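Local coordinates for protein hydrogen peroxide-inducible genes activator (Corynebacterium glutamicum, PDB 6G1D) that senses hydrogen peroxide by a peroxidatic mechanism and binds DNA as a LysR-type transcription factor to activate peroxide-inducible genes, at the interface of chains A and B. Sequence-based numbering; all coordinates share one arbitrary frame. Chains: chain A/B, Hydrogen peroxide-inducible genes activator.

The interface of chains A and B. Residues chain A 8, 10-11, 15, 18, 48, 52, 73, 76-77, 80; chain B 12, 83, 87-88, 91.
With CG anti to its backbone N (chi1 174°) and its ring turned to chi2 86°, B:Phe87 reaches from helix 68-95 of chain B between helices 12-24, 38-52 and 68-93 of chain A. A:Leu15, its CG anti to the carbonyl carbon (chi1 -65°), comes tip to tip from helix 12-24 and sets methyl CD2 over one face of the phenyl ring, 3.8 Å from the centroid and shifted toward the CE2-CZ rim, a CH-pi contact. Around the rim, contacts come from several sides. A:Leu52 crosses at about a right angle and lays CD1 3.9 Å from CE2 of B:Phe87, while the A:Pro10 ring crosses obliquely with CG near CD2. On the opposite rim CE1 of B:Phe87 lies 3.8 Å from CB of A:Ala77 and is just as near CB of A:Leu73, whose carbonyl O meets the ring edge in plane. Packed from so many directions, the phenyl is probably held from turning.

The other methyl of A:Leu52, CD2, touches CD1 of the neighbouring B:Leu88 and CB of B:Ala91, one turn further along the chain B helix. A:Leu73 closes over the same alanine, its CD2 3.6 Å from CA of B:Ala91. At the other end, OG1 of A:Thr80 hydrogen-bonds back to the carbonyl O of A:Phe76 (3.1 Å), with the hydroxyl above the carbonyl plane. OG1 of A:Thr80 also comes within 3.2 Å of O of B:Ala83, a weak hydrogen bond. The patch is thus essentially apolar. Repeated by the two-fold, it holds each long linker helix against both the partner's helix-turn-helix domain and the partner's own long helix, probably fixing how the paired domains are set for DNA.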
loop_
_atom_site.group_PDB
_atom_site.type_symbol
_atom_site.label_atom_id
_atom_site.label_comp_id
_atom_site.label_asym_id
_atom_site.label_seq_id
_atom_site.Cartn_x
_atom_site.Cartn_y
_atom_site.Cartn_z
ATOM N N TYR A 8 5.650 28.138 31.527
ATOM C CA TYR A 8 6.266 27.172 32.424
ATOM C C TYR A 8 6.496 25.781 31.808
ATOM O O TYR A 8 5.611 25.207 31.202
ATOM C CB TYR A 8 5.512 27.104 33.748
ATOM C CG TYR A 8 5.912 25.933 34.589
ATOM C CD1 TYR A 8 5.219 24.744 34.443
ATOM C CD2 TYR A 8 6.963 25.994 35.521
ATOM C CE1 TYR A 8 5.556 23.613 35.208
ATOM C CE2 TYR A 8 7.327 24.886 36.247
ATOM C CZ TYR A 8 6.627 23.700 36.105
ATOM O OH TYR A 8 6.996 22.624 36.869
ATOM N N PRO A 10 8.167 22.028 33.088
ATOM C CA PRO A 10 8.739 21.323 34.248
ATOM C C PRO A 10 10.186 20.929 34.030
ATOM O O PRO A 10 10.621 20.728 32.890
ATOM C CB PRO A 10 7.850 20.082 34.417
ATOM C CG PRO A 10 6.995 20.011 33.231
ATOM C CD PRO A 10 6.969 21.357 32.572
ATOM N N THR A 11 10.938 20.868 35.120
ATOM C CA THR A 11 12.293 20.353 35.072
ATOM C C THR A 11 12.261 18.889 35.451
ATOM O O THR A 11 11.335 18.414 36.128
ATOM C CB THR A 11 13.199 21.085 36.073
ATOM O OG1 THR A 11 12.680 20.874 37.389
ATOM C CG2 THR A 11 13.240 22.590 35.758
ATOM N N LEU A 15 10.049 16.728 38.409
ATOM C CA LEU A 15 9.427 15.441 38.137
ATOM C C LEU A 15 9.963 14.341 39.067
ATOM O O LEU A 15 9.174 13.510 39.529
ATOM C CB LEU A 15 9.612 15.028 36.663
ATOM C CG LEU A 15 8.931 15.892 35.614
ATOM C CD1 LEU A 15 9.236 15.348 34.238
ATOM C CD2 LEU A 15 7.437 16.009 35.854
ATOM N N PHE A 18 8.225 14.696 42.354
ATOM C CA PHE A 18 6.840 14.204 42.290
ATOM C C PHE A 18 6.765 12.672 42.333
ATOM O O PHE A 18 5.998 12.081 43.090
ATOM C CB PHE A 18 6.191 14.754 41.007
ATOM C CG PHE A 18 4.869 14.157 40.662
ATOM C CD1 PHE A 18 3.889 13.955 41.615
ATOM C CD2 PHE A 18 4.589 13.852 39.329
ATOM C CE1 PHE A 18 2.668 13.417 41.269
ATOM C CE2 PHE A 18 3.367 13.333 38.967
ATOM C CZ PHE A 18 2.406 13.121 39.942
ATOM N N LEU A 48 6.288 22.857 40.831
ATOM C CA LEU A 48 5.622 22.011 39.847
ATOM C C LEU A 48 4.105 22.231 39.865
ATOM O O LEU A 48 3.498 22.434 38.823
ATOM C CB LEU A 48 5.944 20.539 40.089
ATOM C CG LEU A 48 5.392 19.513 39.111
ATOM C CD1 LEU A 48 5.880 19.774 37.688
ATOM C CD2 LEU A 48 5.794 18.116 39.583
ATOM N N LEU A 52 2.067 24.096 36.825
ATOM C CA LEU A 52 0.972 23.381 36.154
ATOM C C LEU A 52 -0.453 23.877 36.473
ATOM O O LEU A 52 -1.377 23.606 35.706
ATOM C CB LEU A 52 1.033 21.894 36.468
ATOM C CG LEU A 52 2.325 21.139 36.103
ATOM C CD1 LEU A 52 2.152 19.705 36.571
ATOM C CD2 LEU A 52 2.719 21.194 34.623
ATOM N N LEU A 73 -1.169 11.800 35.907
ATOM C CA LEU A 73 0.101 12.316 35.370
ATOM C C LEU A 73 1.356 11.483 35.738
ATOM O O LEU A 73 2.380 11.564 35.039
ATOM C CB LEU A 73 0.294 13.767 35.774
ATOM C CG LEU A 73 -0.686 14.738 35.130
ATOM C CD1 LEU A 73 -0.656 16.097 35.828
ATOM C CD2 LEU A 73 -0.399 14.885 33.635
ATOM N N PHE A 76 3.822 8.757 33.102
ATOM C CA PHE A 76 4.367 9.764 32.175
ATOM C C PHE A 76 5.452 10.638 32.818
ATOM O O PHE A 76 6.510 10.756 32.225
ATOM C CB PHE A 76 3.236 10.661 31.677
ATOM C CG PHE A 76 2.108 9.910 31.026
ATOM C CD1 PHE A 76 2.353 9.033 29.982
ATOM C CD2 PHE A 76 0.807 10.084 31.450
ATOM C CE1 PHE A 76 1.322 8.336 29.384
ATOM C CE2 PHE A 76 -0.231 9.390 30.855
ATOM C CZ PHE A 76 0.028 8.514 29.822
ATOM N N ALA A 77 5.196 11.336 33.942
ATOM C CA ALA A 77 6.392 11.779 34.666
ATOM C C ALA A 77 7.441 10.668 34.664
ATOM O O ALA A 77 8.591 10.897 34.283
ATOM C CB ALA A 77 6.025 12.197 36.084
ATOM N N THR A 80 9.229 10.208 31.334
ATOM C CA THR A 80 10.200 11.265 31.073
ATOM C C THR A 80 11.536 10.952 31.792
ATOM O O THR A 80 12.614 11.051 31.201
ATOM C CB THR A 80 9.665 12.633 31.474
ATOM O OG1 THR A 80 8.346 12.831 30.924
ATOM C CG2 THR A 80 10.596 13.735 30.984
ATOM N N LEU B 12 16.540 19.289 31.042
ATOM C CA LEU B 12 15.812 19.439 29.790
ATOM C C LEU B 12 16.336 20.638 28.978
ATOM O O LEU B 12 16.513 20.525 27.758
ATOM C CB LEU B 12 14.315 19.542 30.040
ATOM C CG LEU B 12 13.707 18.214 30.497
ATOM C CD1 LEU B 12 12.360 18.469 31.166
ATOM C CD2 LEU B 12 13.653 17.148 29.369
ATOM N N ALA B 83 8.926 12.965 25.604
ATOM C CA ALA B 83 8.239 12.537 26.831
ATOM C C ALA B 83 7.864 13.740 27.726
ATOM O O ALA B 83 6.769 13.764 28.295
ATOM C CB ALA B 83 9.080 11.534 27.606
ATOM N N PHE B 87 4.100 14.975 28.871
ATOM C CA PHE B 87 3.700 15.213 30.272
ATOM C C PHE B 87 2.984 16.552 30.377
ATOM O O PHE B 87 1.924 16.652 30.963
ATOM C CB PHE B 87 4.924 15.194 31.231
ATOM C CG PHE B 87 4.576 15.566 32.636
ATOM C CD1 PHE B 87 4.127 14.604 33.533
ATOM C CD2 PHE B 87 4.662 16.888 33.065
ATOM C CE1 PHE B 87 3.747 14.950 34.819
ATOM C CE2 PHE B 87 4.303 17.239 34.366
ATOM C CZ PHE B 87 3.846 16.265 35.247
ATOM N N LEU B 88 3.584 17.583 29.800
ATOM C CA LEU B 88 3.038 18.929 29.897
ATOM C C LEU B 88 1.663 19.026 29.217
ATOM O O LEU B 88 0.730 19.611 29.780
ATOM C CB LEU B 88 4.016 19.941 29.282
ATOM C CG LEU B 88 3.630 21.413 29.365
ATOM C CD1 LEU B 88 3.310 21.836 30.799
ATOM C CD2 LEU B 88 4.767 22.262 28.786
ATOM N N ALA B 91 -1.000 17.412 31.274
ATOM C CA ALA B 91 -1.288 18.150 32.520
ATOM C C ALA B 91 -2.448 19.105 32.343
ATOM O O ALA B 91 -3.246 19.298 33.244
ATOM C CB ALA B 91 -0.049 18.930 32.974
#